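PDB 6DM4: RavO from Legionella pneumophila subsp. pneumophila, which carries an SH2 domain, the part described here, that binds a phosphotyrosine peptide of human Shc1 and so probably engages tyrosine-phosphorylated host proteins. Local coordinates for residues E3-V8 with Y73-N78; D15-E20 with A37-R42; L41-A46 with V56-S61. One frame throughout, in Å; residues are numbered along the deposited sequence.

Contact 1 of 3, residues E3-V8 with Y73-N78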
ATOM      1  N   GLU A   3       6.265  10.883  -7.883  1.00 90.11           N
ATOM      2  CA  GLU A   3       5.969   9.543  -7.396  1.00 83.25           C
ATOM      3  C   GLU A   3       5.880   9.485  -5.878  1.00 73.73           C
ATOM      4  O   GLU A   3       5.798   8.390  -5.309  1.00 68.22           O
ATOM      5  CB  GLU A   3       7.021   8.550  -7.898  1.00 89.07           C
ATOM      6  CG  GLU A   3       8.366   8.645  -7.190  1.00 93.60           C
ATOM      7  CD  GLU A   3       9.400   7.711  -7.791  1.00 99.85           C
ATOM      8  OE1 GLU A   3       9.242   7.329  -8.970  1.00103.29           O
ATOM      9  OE2 GLU A   3      10.368   7.357  -7.084  1.00101.53           O
ATOM     10  N   LYS A   4       5.886  10.638  -5.206  1.00 70.39           N
ATOM     11  CA  LYS A   4       5.872  10.633  -3.749  1.00 65.14           C
ATOM     12  C   LYS A   4       4.566  10.078  -3.194  1.00 56.98           C
ATOM     13  O   LYS A   4       4.536   9.615  -2.049  1.00 55.52           O
ATOM     14  CB  LYS A   4       6.139  12.042  -3.220  1.00 66.43           C
ATOM     15  CG  LYS A   4       7.471  12.600  -3.695  1.00 73.14           C
ATOM     16  CD  LYS A   4       8.575  11.654  -3.263  1.00 75.19           C
ATOM     17  CE  LYS A   4       9.833  11.839  -4.085  1.00 81.35           C
ATOM     18  NZ  LYS A   4       9.604  12.566  -5.355  1.00 84.46           N
ATOM     19  N   ILE A   5       3.489  10.087  -3.985  1.00 54.15           N
ATOM     20  CA  ILE A   5       2.235   9.499  -3.516  1.00 51.28           C
ATOM     21  C   ILE A   5       2.406   8.006  -3.265  1.00 49.71           C
ATOM     22  O   ILE A   5       1.868   7.461  -2.294  1.00 46.59           O
ATOM     23  CB  ILE A   5       1.094   9.779  -4.512  1.00 52.17           C
ATOM     24  CG1 ILE A   5      -0.204   9.124  -4.025  1.00 48.71           C
ATOM     25  CG2 ILE A   5       1.461   9.295  -5.910  1.00 54.69           C
ATOM     26  CD1 ILE A   5      -1.409   9.482  -4.853  1.00 49.80           C
ATOM     27  N   TYR A   6       3.155   7.319  -4.128  1.00 51.76           N
ATOM     28  CA  TYR A   6       3.335   5.884  -3.940  1.00 50.93           C
ATOM     29  C   TYR A   6       4.179   5.582  -2.709  1.00 48.59           C
ATOM     30  O   TYR A   6       3.975   4.554  -2.059  1.00 46.35           O
ATOM     31  CB  TYR A   6       3.953   5.264  -5.190  1.00 57.33           C
ATOM     32  CG  TYR A   6       3.143   5.525  -6.436  1.00 61.31           C
ATOM     33  CD1 TYR A   6       1.883   4.961  -6.598  1.00 59.96           C
ATOM     34  CD2 TYR A   6       3.630   6.344  -7.444  1.00 67.54           C
ATOM     35  CE1 TYR A   6       1.137   5.201  -7.737  1.00 63.56           C
ATOM     36  CE2 TYR A   6       2.891   6.590  -8.583  1.00 71.01           C
ATOM     37  CZ  TYR A   6       1.646   6.016  -8.724  1.00 68.80           C
ATOM     38  OH  TYR A   6       0.911   6.260  -9.861  1.00 72.59           O
ATOM     39  N   LYS A   7       5.118   6.465  -2.365  1.00 50.30           N
ATOM     40  CA  LYS A   7       5.890   6.248  -1.147  1.00 51.48           C
ATOM     41  C   LYS A   7       5.031   6.461   0.096  1.00 46.29           C
ATOM     42  O   LYS A   7       5.193   5.750   1.095  1.00 43.58           O
ATOM     43  CB  LYS A   7       7.118   7.157  -1.124  1.00 58.75           C
ATOM     44  CG  LYS A   7       8.067   6.949  -2.296  1.00 66.97           C
ATOM     45  CD  LYS A   7       8.330   5.472  -2.552  1.00 69.73           C
ATOM     46  CE  LYS A   7       9.144   4.829  -1.437  1.00 71.32           C
ATOM     47  NZ  LYS A   7       9.124   3.346  -1.560  1.00 71.55           N
ATOM     48  N   VAL A   8       4.110   7.429   0.055  1.00 43.35           N
ATOM     49  CA  VAL A   8       3.200   7.627   1.180  1.00 40.91           C
ATOM     50  C   VAL A   8       2.232   6.456   1.291  1.00 39.65           C
ATOM     51  O   VAL A   8       1.937   5.980   2.393  1.00 37.19           O
ATOM     52  CB  VAL A   8       2.454   8.968   1.042  1.00 42.82           C
ATOM     53  CG1 VAL A   8       1.497   9.172   2.210  1.00 41.00           C
ATOM     54  CG2 VAL A   8       3.445  10.124   0.961  1.00 45.69           C
ATOM     55  N   TYR A  73      -8.922  10.788   5.561  1.00 34.18           N
ATOM     56  CA  TYR A  73      -7.686  11.422   5.125  1.00 35.57           C
ATOM     57  C   TYR A  73      -7.551  11.309   3.613  1.00 36.63           C
ATOM     58  O   TYR A  73      -8.116  10.408   2.987  1.00 35.98           O
ATOM     59  CB  TYR A  73      -6.460  10.788   5.800  1.00 33.93           C
ATOM     60  CG  TYR A  73      -6.471  10.940   7.300  1.00 35.79           C
ATOM     61  CD1 TYR A  73      -6.084  12.132   7.902  1.00 37.26           C
ATOM     62  CD2 TYR A  73      -6.879   9.897   8.113  1.00 33.81           C
ATOM     63  CE1 TYR A  73      -6.099  12.272   9.273  1.00 39.32           C
ATOM     64  CE2 TYR A  73      -6.903  10.027   9.483  1.00 34.96           C
ATOM     65  CZ  TYR A  73      -6.518  11.211  10.059  1.00 37.03           C
ATOM     66  OH  TYR A  73      -6.547  11.331  11.429  1.00 39.55           O
ATOM     67  N   GLY A  74      -6.787  12.227   3.035  1.00 37.34           N
ATOM     68  CA  GLY A  74      -6.537  12.212   1.606  1.00 37.97           C
ATOM     69  C   GLY A  74      -5.075  12.472   1.315  1.00 38.73           C
ATOM     70  O   GLY A  74      -4.405  13.226   2.023  1.00 39.61           O
ATOM     71  N   ILE A  75      -4.586  11.831   0.255  1.00 38.61           N
ATOM     72  CA  ILE A  75      -3.228  12.020  -0.247  1.00 40.07           C
ATOM     73  C   ILE A  75      -3.324  12.522  -1.680  1.00 42.45           C
ATOM     74  O   ILE A  75      -3.959  11.876  -2.521  1.00 42.89           O
ATOM     75  CB  ILE A  75      -2.408  10.716  -0.192  1.00 39.03           C
ATOM     76  CG1 ILE A  75      -2.516  10.055   1.182  1.00 38.67           C
ATOM     77  CG2 ILE A  75      -0.946  10.982  -0.558  1.00 40.66           C
ATOM     78  CD1 ILE A  75      -2.096   8.589   1.175  1.00 40.08           C
ATOM     79  N   ASN A  76      -2.686  13.655  -1.968  1.00 43.65           N
ATOM     80  CA  ASN A  76      -2.757  14.191  -3.317  1.00 44.89           C
ATOM     81  C   ASN A  76      -1.639  13.600  -4.179  1.00 46.45           C
ATOM     82  O   ASN A  76      -0.805  12.826  -3.707  1.00 45.29           O
ATOM     83  CB  ASN A  76      -2.750  15.727  -3.302  1.00 47.19           C
ATOM     84  CG  ASN A  76      -1.406  16.345  -2.893  1.00 47.78           C
ATOM     85  OD1 ASN A  76      -0.350  15.713  -2.924  1.00 47.84           O
ATOM     86  ND2 ASN A  76      -1.456  17.621  -2.529  1.00 49.54           N
ATOM     87  N   LYS A  77      -1.620  13.984  -5.461  1.00 62.25           N
ATOM     88  CA  LYS A  77      -0.701  13.376  -6.424  1.00 65.05           C
ATOM     89  C   LYS A  77       0.760  13.594  -6.046  1.00 65.29           C
ATOM     90  O   LYS A  77       1.616  12.769  -6.386  1.00 65.78           O
ATOM     91  CB  LYS A  77      -0.955  13.928  -7.828  1.00 71.92           C
ATOM     92  CG  LYS A  77      -2.375  13.749  -8.342  1.00 74.91           C
ATOM     93  CD  LYS A  77      -2.643  12.314  -8.760  1.00 75.36           C
ATOM     94  CE  LYS A  77      -3.994  11.835  -8.250  1.00 74.65           C
ATOM     95  NZ  LYS A  77      -4.546  10.734  -9.088  1.00 77.05           N
ATOM     96  N   ASN A  78       1.071  14.695  -5.367  1.00 64.89           N
ATOM     97  CA  ASN A  78       2.438  14.976  -4.957  1.00 65.31           C
ATOM     98  C   ASN A  78       2.730  14.534  -3.524  1.00 60.74           C
ATOM     99  O   ASN A  78       3.716  14.986  -2.934  1.00 58.70           O
ATOM    100  CB  ASN A  78       2.751  16.463  -5.148  1.00 71.10           C
ATOM    101  CG  ASN A  78       2.564  16.916  -6.590  1.00 76.95           C
ATOM    102  OD1 ASN A  78       3.230  16.412  -7.498  1.00 79.96           O
ATOM    103  ND2 ASN A  78       1.675  17.880  -6.804  1.00 79.17           N
TER
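The N-terminal helix 4-13 of this SH2 domain packs here against the end of strand 67-76, a central strand of the antiparallel sheet, with I5 and V8 meeting I75. The axes of helix 4-8 and strand 73-76 come within 8.8 Å and run at 147°, closer to antiparallel than to perpendicular. I5 brings two branches to the strand end. Its CG1 stands anti to the backbone N (chi1 179°) and lies 4.0 Å from CG2 of I75; CD1 beyond it reaches 3.6 Å from the carbonyl O of N76, while CG2 of I5 sits 3.5 Å from O of K77. One turn later, V8 CG1 approaches I75 CD1 at 3.8 Å, the two side chains lying alongside each other but heading opposite ways. At the margin, K4 CB lies 3.8 Å from N78 O. V101 also touches V8, V56 touches I5 from the neighbouring strand, and Y6 of the second subunit packs on I5. No hydrogen bond joins the two segments: aliphatic carbons pack against the I75 side chain and against backbone carbonyl oxygens, which implies that van der Waals fit and the burial of I5 and I75 hold the helix start to the sheet.

Contact 2 of 3, residues D15-E20 with A37-R42. With SO4 (sulfate ion), chain H.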
ATOM      1  N   ASP A  15       1.633  -0.962   7.014  1.00 30.45           N
ATOM      2  CA  ASP A  15       1.530  -0.871   8.461  1.00 33.42           C
ATOM      3  C   ASP A  15       0.465  -1.835   8.972  1.00 32.60           C
ATOM      4  O   ASP A  15      -0.555  -2.067   8.317  1.00 30.28           O
ATOM      5  CB  ASP A  15       1.198   0.559   8.888  1.00 32.09           C
ATOM      6  CG  ASP A  15       1.249   0.748  10.390  1.00 35.40           C
ATOM      7  OD1 ASP A  15       2.325   1.111  10.909  1.00 38.44           O
ATOM      8  OD2 ASP A  15       0.218   0.514  11.057  1.00 35.36           O
ATOM      9  N   ARG A  16       0.711  -2.396  10.159  1.00 35.51           N
ATOM     10  CA  ARG A  16      -0.207  -3.389  10.712  1.00 34.71           C
ATOM     11  C   ARG A  16      -1.585  -2.815  11.007  1.00 33.30           C
ATOM     12  O   ARG A  16      -2.560  -3.575  11.063  1.00 30.07           O
ATOM     13  CB  ARG A  16       0.379  -4.009  11.981  1.00 38.91           C
ATOM     14  CG  ARG A  16       0.626  -3.031  13.115  1.00 43.50           C
ATOM     15  CD  ARG A  16       1.206  -3.745  14.330  1.00 49.42           C
ATOM     16  NE  ARG A  16       1.307  -2.867  15.490  1.00 52.93           N
ATOM     17  CZ  ARG A  16       0.315  -2.649  16.347  1.00 53.49           C
ATOM     18  NH1 ARG A  16      -0.859  -3.245  16.175  1.00 52.52           N
ATOM     19  NH2 ARG A  16       0.496  -1.834  17.377  1.00 54.48           N
ATOM     20  N   HIS A  17      -1.694  -1.497  11.195  1.00 30.66           N
ATOM     21  CA  HIS A  17      -2.996  -0.893  11.439  1.00 31.14           C
ATOM     22  C   HIS A  17      -3.880  -0.887  10.200  1.00 30.22           C
ATOM     23  O   HIS A  17      -5.102  -0.751  10.336  1.00 30.95           O
ATOM     24  CB  HIS A  17      -2.844   0.542  11.948  1.00 34.09           C
ATOM     25  CG  HIS A  17      -2.273   0.641  13.328  1.00 37.19           C
ATOM     26  ND1 HIS A  17      -0.919   0.735  13.566  1.00 40.09           N
ATOM     27  CD2 HIS A  17      -2.872   0.668  14.543  1.00 38.39           C
ATOM     28  CE1 HIS A  17      -0.707   0.815  14.867  1.00 41.60           C
ATOM     29  NE2 HIS A  17      -1.876   0.777  15.483  1.00 40.43           N
ATOM     30  N   TYR A  18      -3.307  -1.030   9.006  1.00 28.13           N
ATOM     31  CA  TYR A  18      -4.112  -1.010   7.790  1.00 28.73           C
ATOM     32  C   TYR A  18      -4.800  -2.354   7.580  1.00 30.98           C
ATOM     33  O   TYR A  18      -4.141  -3.396   7.535  1.00 29.08           O
ATOM     34  CB  TYR A  18      -3.263  -0.666   6.568  1.00 30.18           C
ATOM     35  CG  TYR A  18      -4.120  -0.446   5.347  1.00 29.59           C
ATOM     36  CD1 TYR A  18      -4.852   0.725   5.197  1.00 31.29           C
ATOM     37  CD2 TYR A  18      -4.240  -1.426   4.370  1.00 27.72           C
ATOM     38  CE1 TYR A  18      -5.660   0.928   4.096  1.00 30.72           C
ATOM     39  CE2 TYR A  18      -5.045  -1.233   3.266  1.00 29.69           C
ATOM     40  CZ  TYR A  18      -5.755  -0.055   3.137  1.00 30.31           C
ATOM     41  OH  TYR A  18      -6.561   0.150   2.041  1.00 32.52           O
ATOM     42  N   LYS A  19      -6.121  -2.319   7.413  1.00 29.79           N
ATOM     43  CA  LYS A  19      -6.956  -3.514   7.278  1.00 30.88           C
ATOM     44  C   LYS A  19      -7.537  -3.553   5.869  1.00 31.49           C
ATOM     45  O   LYS A  19      -8.574  -2.939   5.604  1.00 32.68           O
ATOM     46  CB  LYS A  19      -8.065  -3.508   8.327  1.00 28.86           C
ATOM     47  CG  LYS A  19      -7.570  -3.324   9.746  1.00 28.53           C
ATOM     48  CD  LYS A  19      -6.687  -4.489  10.158  1.00 31.60           C
ATOM     49  CE  LYS A  19      -6.106  -4.273  11.543  1.00 34.27           C
ATOM     50  NZ  LYS A  19      -5.343  -5.463  12.008  1.00 37.50           N
ATOM     51  N   GLU A  20      -6.881  -4.297   4.968  1.00 29.14           N
ATOM     52  CA  GLU A  20      -7.310  -4.313   3.573  1.00 31.47           C
ATOM     53  C   GLU A  20      -8.638  -5.031   3.366  1.00 34.07           C
ATOM     54  O   GLU A  20      -9.291  -4.805   2.342  1.00 37.04           O
ATOM     55  CB  GLU A  20      -6.238  -4.956   2.685  1.00 34.19           C
ATOM     56  CG  GLU A  20      -5.976  -6.424   2.961  1.00 39.25           C
ATOM     57  CD  GLU A  20      -4.846  -6.639   3.948  1.00 42.65           C
ATOM     58  OE1 GLU A  20      -4.631  -5.758   4.809  1.00 42.35           O
ATOM     59  OE2 GLU A  20      -4.167  -7.684   3.853  1.00 44.75           O
ATOM     60  N   ALA A  37      -7.761  -3.200  19.454  1.00 37.43           N
ATOM     61  CA  ALA A  37      -6.851  -2.277  18.785  1.00 35.45           C
ATOM     62  C   ALA A  37      -7.255  -0.832  19.050  1.00 34.95           C
ATOM     63  O   ALA A  37      -8.435  -0.515  19.211  1.00 35.23           O
ATOM     64  CB  ALA A  37      -6.837  -2.542  17.281  1.00 34.81           C
ATOM     65  N   GLU A  38      -6.261   0.062  19.081  1.00 33.37           N
ATOM     66  CA  GLU A  38      -6.569   1.465  19.342  1.00 36.27           C
ATOM     67  C   GLU A  38      -7.213   2.126  18.131  1.00 32.18           C
ATOM     68  O   GLU A  38      -8.090   2.983  18.283  1.00 34.44           O
ATOM     69  CB  GLU A  38      -5.311   2.224  19.767  1.00 41.60           C
ATOM     70  CG  GLU A  38      -4.889   1.977  21.213  1.00 48.55           C
ATOM     71  CD  GLU A  38      -5.946   2.399  22.228  1.00 55.14           C
ATOM     72  OE1 GLU A  38      -6.627   3.425  22.006  1.00 56.59           O
ATOM     73  OE2 GLU A  38      -6.095   1.698  23.253  1.00 58.34           O
ATOM     74  N   PHE A  39      -6.789   1.759  16.926  1.00 29.05           N
ATOM     75  CA  PHE A  39      -7.440   2.262  15.724  1.00 28.78           C
ATOM     76  C   PHE A  39      -7.091   1.350  14.563  1.00 27.08           C
ATOM     77  O   PHE A  39      -6.164   0.543  14.644  1.00 28.20           O
ATOM     78  CB  PHE A  39      -7.034   3.714  15.406  1.00 27.48           C
ATOM     79  CG  PHE A  39      -5.600   3.873  14.964  1.00 30.15           C
ATOM     80  CD1 PHE A  39      -4.586   4.042  15.896  1.00 33.33           C
ATOM     81  CD2 PHE A  39      -5.270   3.878  13.616  1.00 30.12           C
ATOM     82  CE1 PHE A  39      -3.263   4.200  15.489  1.00 34.26           C
ATOM     83  CE2 PHE A  39      -3.945   4.031  13.201  1.00 32.76           C
ATOM     84  CZ  PHE A  39      -2.945   4.191  14.140  1.00 35.07           C
ATOM     85  N   ILE A  40      -7.854   1.484  13.480  1.00 27.86           N
ATOM     86  CA  ILE A  40      -7.487   0.875  12.210  1.00 28.41           C
ATOM     87  C   ILE A  40      -7.453   1.944  11.129  1.00 29.14           C
ATOM     88  O   ILE A  40      -8.058   3.010  11.246  1.00 29.37           O
ATOM     89  CB  ILE A  40      -8.443  -0.255  11.795  1.00 29.05           C
ATOM     90  CG1 ILE A  40      -9.869   0.281  11.595  1.00 30.09           C
ATOM     91  CG2 ILE A  40      -8.378  -1.361  12.810  1.00 29.93           C
ATOM     92  CD1 ILE A  40     -10.856  -0.755  11.050  1.00 34.38           C
ATOM     93  N   LEU A  41      -6.733   1.629  10.063  1.00 27.89           N
ATOM     94  CA  LEU A  41      -6.800   2.352   8.806  1.00 27.35           C
ATOM     95  C   LEU A  41      -7.429   1.444   7.758  1.00 29.17           C
ATOM     96  O   LEU A  41      -7.323   0.214   7.833  1.00 28.28           O
ATOM     97  CB  LEU A  41      -5.412   2.805   8.353  1.00 25.65           C
ATOM     98  CG  LEU A  41      -4.715   3.769   9.314  1.00 29.22           C
ATOM     99  CD1 LEU A  41      -3.286   3.998   8.898  1.00 30.36           C
ATOM    100  CD2 LEU A  41      -5.465   5.081   9.356  1.00 31.02           C
ATOM    101  N   ARG A  42      -8.105   2.051   6.790  1.00 30.02           N
ATOM    102  CA  ARG A  42      -8.858   1.256   5.831  1.00 29.83           C
ATOM    103  C   ARG A  42      -9.051   2.061   4.563  1.00 30.10           C
ATOM    104  O   ARG A  42      -8.889   3.285   4.547  1.00 30.15           O
ATOM    105  CB  ARG A  42     -10.223   0.830   6.393  1.00 32.30           C
ATOM    106  CG  ARG A  42     -11.046   1.988   6.925  1.00 31.41           C
ATOM    107  CD  ARG A  42     -12.355   1.515   7.521  1.00 34.40           C
ATOM    108  NE  ARG A  42     -13.133   2.613   8.086  1.00 35.99           N
ATOM    109  CZ  ARG A  42     -13.857   3.459   7.364  1.00 39.26           C
ATOM    110  NH1 ARG A  42     -13.903   3.329   6.043  1.00 38.54           N
ATOM    111  NH2 ARG A  42     -14.546   4.428   7.958  1.00 42.71           N
TER
HETATM  112  S   SO4 H1001      -2.893  -0.902  18.597  1.00 68.61           S
HETATM  113  O1  SO4 H1001      -2.808  -2.313  18.221  1.00 68.10           O
HETATM  114  O2  SO4 H1001      -3.625  -0.773  19.854  1.00 68.87           O
HETATM  115  O3  SO4 H1001      -3.588  -0.161  17.548  1.00 67.71           O
HETATM  116  O4  SO4 H1001      -1.549  -0.360  18.776  1.00 68.91           O
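A single beta bridge between Y18 and L41 docks the loop after helix 4-13 beside strand 40-43, and at the start of that strand H17 stacks on F39. The rings lie 4° from parallel with centroids 4.2 Å apart, an offset stack in which F39 CZ lies over the H17 face, toward its rim. The R16 guanidinium is at the opposite face. D15 fixes the imidazole: OD2 accepts from H17 ND1 at 2.8 Å through its syn lone pair, 3° out of the ring plane, and from the backbone N of H17 on the anti side, closing an Asx turn. ND1 is thus a donor, and NE2 is weakly bonded to O3 of a sulfate, probably from the crystallisation liquor. R16 NH1 bonds sulfate O1 and NH2 bonds O4 at 2.9 Å; E38 N, just before the strand, donates to O2 and O3. The K19 and I40 side chains cross at about a right angle, CG 3.7 Å from CG2, and Y18 CD1 rests on L41 CB at 3.8 Å. L41 N bonds H17 O at 2.9 Å and L41 O accepts from K19 N at 2.8 Å, flanking Y18: the pattern of a parallel bridge, consistent with the short first strand that SH2 domains pair with the arginine strand.

Contact 3 of 3, residues L41-A46 with V56-S61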
ATOM      1  N   LEU A  41      -6.733   1.629  10.063  1.00 27.89           N
ATOM      2  CA  LEU A  41      -6.800   2.352   8.806  1.00 27.35           C
ATOM      3  C   LEU A  41      -7.429   1.444   7.758  1.00 29.17           C
ATOM      4  O   LEU A  41      -7.323   0.214   7.833  1.00 28.28           O
ATOM      5  CB  LEU A  41      -5.412   2.805   8.353  1.00 25.65           C
ATOM      6  CG  LEU A  41      -4.715   3.769   9.314  1.00 29.22           C
ATOM      7  CD1 LEU A  41      -3.286   3.998   8.898  1.00 30.36           C
ATOM      8  CD2 LEU A  41      -5.465   5.081   9.356  1.00 31.02           C
ATOM      9  N   ARG A  42      -8.105   2.051   6.790  1.00 30.02           N
ATOM     10  CA  ARG A  42      -8.858   1.256   5.831  1.00 29.83           C
ATOM     11  C   ARG A  42      -9.051   2.061   4.563  1.00 30.10           C
ATOM     12  O   ARG A  42      -8.889   3.285   4.547  1.00 30.15           O
ATOM     13  CB  ARG A  42     -10.223   0.830   6.393  1.00 32.30           C
ATOM     14  CG  ARG A  42     -11.046   1.988   6.925  1.00 31.41           C
ATOM     15  CD  ARG A  42     -12.355   1.515   7.521  1.00 34.40           C
ATOM     16  NE  ARG A  42     -13.133   2.613   8.086  1.00 35.99           N
ATOM     17  CZ  ARG A  42     -13.857   3.459   7.364  1.00 39.26           C
ATOM     18  NH1 ARG A  42     -13.903   3.329   6.043  1.00 38.54           N
ATOM     19  NH2 ARG A  42     -14.546   4.428   7.958  1.00 42.71           N
ATOM     20  N   TRP A  43      -9.416   1.353   3.501  1.00 32.19           N
ATOM     21  CA  TRP A  43      -9.714   1.997   2.230  1.00 37.32           C
ATOM     22  C   TRP A  43     -11.037   2.757   2.342  1.00 37.12           C
ATOM     23  O   TRP A  43     -12.076   2.164   2.637  1.00 36.38           O
ATOM     24  CB  TRP A  43      -9.759   0.939   1.132  1.00 39.99           C
ATOM     25  CG  TRP A  43      -9.836   1.441  -0.285  1.00 43.62           C
ATOM     26  CD1 TRP A  43     -10.950   1.480  -1.071  1.00 46.96           C
ATOM     27  CD2 TRP A  43      -8.754   1.924  -1.097  1.00 44.69           C
ATOM     28  NE1 TRP A  43     -10.635   1.967  -2.312  1.00 49.73           N
ATOM     29  CE2 TRP A  43      -9.296   2.254  -2.355  1.00 47.70           C
ATOM     30  CE3 TRP A  43      -7.386   2.124  -0.880  1.00 42.81           C
ATOM     31  CZ2 TRP A  43      -8.519   2.768  -3.392  1.00 49.07           C
ATOM     32  CZ3 TRP A  43      -6.615   2.635  -1.912  1.00 43.41           C
ATOM     33  CH2 TRP A  43      -7.184   2.952  -3.151  1.00 47.05           C
ATOM     34  N   SER A  44     -10.989   4.070   2.129  1.00 36.50           N
ATOM     35  CA  SER A  44     -12.135   4.940   2.365  1.00 37.35           C
ATOM     36  C   SER A  44     -13.197   4.786   1.285  1.00 41.98           C
ATOM     37  O   SER A  44     -12.895   4.522   0.116  1.00 43.71           O
ATOM     38  CB  SER A  44     -11.682   6.403   2.429  1.00 36.35           C
ATOM     39  OG  SER A  44     -12.778   7.296   2.307  1.00 38.49           O
ATOM     40  N   SER A  45     -14.455   4.993   1.688  1.00 44.49           N
ATOM     41  CA  SER A  45     -15.572   4.962   0.752  1.00 48.59           C
ATOM     42  C   SER A  45     -15.472   6.044  -0.315  1.00 49.92           C
ATOM     43  O   SER A  45     -16.062   5.897  -1.391  1.00 52.23           O
ATOM     44  CB  SER A  45     -16.893   5.119   1.508  1.00 54.35           C
ATOM     45  OG  SER A  45     -17.098   6.469   1.893  1.00 56.18           O
ATOM     46  N   ALA A  46     -14.746   7.131  -0.043  1.00 48.68           N
ATOM     47  CA  ALA A  46     -14.667   8.237  -0.991  1.00 51.11           C
ATOM     48  C   ALA A  46     -13.913   7.879  -2.262  1.00 51.69           C
ATOM     49  O   ALA A  46     -13.998   8.630  -3.239  1.00 52.25           O
ATOM     50  CB  ALA A  46     -14.008   9.450  -0.333  1.00 48.61           C
ATOM     51  N   VAL A  56      -6.139  10.123  -3.097  1.00 41.67           N
ATOM     52  CA  VAL A  56      -6.424   8.768  -2.638  1.00 39.94           C
ATOM     53  C   VAL A  56      -6.882   8.877  -1.192  1.00 39.20           C
ATOM     54  O   VAL A  56      -6.211   9.511  -0.369  1.00 38.34           O
ATOM     55  CB  VAL A  56      -5.189   7.860  -2.768  1.00 39.30           C
ATOM     56  CG1 VAL A  56      -5.449   6.504  -2.118  1.00 36.96           C
ATOM     57  CG2 VAL A  56      -4.814   7.688  -4.232  1.00 41.67           C
ATOM     58  N   PHE A  57      -8.028   8.279  -0.882  1.00 38.15           N
ATOM     59  CA  PHE A  57      -8.681   8.488   0.402  1.00 37.26           C
ATOM     60  C   PHE A  57      -8.438   7.296   1.320  1.00 36.35           C
ATOM     61  O   PHE A  57      -8.615   6.142   0.916  1.00 34.88           O
ATOM     62  CB  PHE A  57     -10.181   8.717   0.214  1.00 38.42           C
ATOM     63  CG  PHE A  57     -10.514   9.972  -0.548  1.00 42.52           C
ATOM     64  CD1 PHE A  57     -10.614  11.187   0.105  1.00 42.78           C
ATOM     65  CD2 PHE A  57     -10.748   9.930  -1.914  1.00 44.54           C
ATOM     66  CE1 PHE A  57     -10.932  12.345  -0.596  1.00 45.35           C
ATOM     67  CE2 PHE A  57     -11.064  11.078  -2.615  1.00 46.51           C
ATOM     68  CZ  PHE A  57     -11.154  12.287  -1.956  1.00 47.57           C
ATOM     69  N   ILE A  58      -8.036   7.587   2.554  1.00 36.28           N
ATOM     70  CA  ILE A  58      -7.814   6.585   3.588  1.00 34.92           C
ATOM     71  C   ILE A  58      -8.587   7.014   4.822  1.00 32.97           C
ATOM     72  O   ILE A  58      -8.491   8.171   5.243  1.00 32.59           O
ATOM     73  CB  ILE A  58      -6.319   6.427   3.928  1.00 35.41           C
ATOM     74  CG1 ILE A  58      -5.497   6.174   2.663  1.00 37.14           C
ATOM     75  CG2 ILE A  58      -6.130   5.306   4.946  1.00 35.81           C
ATOM     76  CD1 ILE A  58      -5.847   4.898   1.964  1.00 38.34           C
ATOM     77  N   ALA A  59      -9.350   6.092   5.406  1.00 30.15           N
ATOM     78  CA  ALA A  59     -10.094   6.392   6.616  1.00 30.15           C
ATOM     79  C   ALA A  59      -9.448   5.715   7.816  1.00 29.99           C
ATOM     80  O   ALA A  59      -8.892   4.620   7.710  1.00 31.17           O
ATOM     81  CB  ALA A  59     -11.560   5.948   6.503  1.00 28.71           C
ATOM     82  N   ALA A  60      -9.512   6.395   8.954  1.00 28.06           N
ATOM     83  CA  ALA A  60      -9.222   5.785  10.241  1.00 29.06           C
ATOM     84  C   ALA A  60     -10.529   5.509  10.972  1.00 29.71           C
ATOM     85  O   ALA A  60     -11.517   6.218  10.787  1.00 31.48           O
ATOM     86  CB  ALA A  60      -8.336   6.695  11.090  1.00 29.18           C
ATOM     87  N   SER A  61     -10.532   4.466  11.797  1.00 29.73           N
ATOM     88  CA  SER A  61     -11.678   4.152  12.637  1.00 31.80           C
ATOM     89  C   SER A  61     -11.183   3.761  14.019  1.00 31.87           C
ATOM     90  O   SER A  61     -10.127   3.136  14.151  1.00 29.39           O
ATOM     91  CB  SER A  61     -12.533   3.020  12.046  1.00 34.62           C
ATOM     92  OG  SER A  61     -13.183   3.445  10.860  1.00 35.29           O
TER
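Backbone hydrogen bonds define the pairing of strands 40-43 and 55-64. R42 and A59 form an antiparallel hydrogen-bonded pair, with R42 N to A59 O at 2.8 Å and A59 N to R42 O at 3.0 Å. The non-hydrogen-bonded pairs L41-A60 and W43-I58 flank it. Beyond W43 the regular pairing ends; S44 N makes a weak bond to F57 O, and S44 CB still packs on F57 CB at 3.5 Å.

Polar side-chain bonds gather on the face of R42 and A59. The R42 chain runs extended from CG to NE, and NE donates to S61 OG at 2.9 Å, in the guanidinium plane and nearly straight at 165°. A59 CB lies over the centre of one guanidinium face, 3.5 Å from R42 CZ. S70 OG bonds both R42 NH2 and S61 OG, consistent with a second shell that holds the guanidinium in place. This is the phosphotyrosine pocket of the SH2 fold, whose hallmark is an arginine on this strand: R42 NH2, S44 OG and S45 OG each bond a modified side chain of the bound peptide, consistent with its phosphotyrosine. S44 OG also accepts from A46 N at 3.1 Å, a capping bond.

Among apolar contacts, L41 CD2 meets A60 CB at 3.7 Å on the other face. The W43 side chain crosses V56 at about a right angle. A46 CB sits over the F57 ring, a CH-pi contact 3.7 Å from the centroid.

How the contacts relate
All three contacts reach the one antiparallel sheet. Contacts 2 and 3 share L41 and R42, so strand 40-43 has the loop 15-20 beside it and strand 55-64 as its neighbour in the sheet; their centres lie 10 Å apart, and I40 N is 2.9 Å from S61 O, a probable hydrogen bond. Contact 1 continues the sheet from contact 3, centres 14 Å apart: Y73 N lies 2.7 Å from I58 O, and I5 CD1 packs 3.9 Å from V56 CG2. Contacts 1 and 2 do not touch, their nearest atoms about 5 Å apart. The peptide-binding atoms R42 NH2, S44 OG and S45 OG belong to contact 3, R42 also to contact 2; all three contacts touch the second subunit.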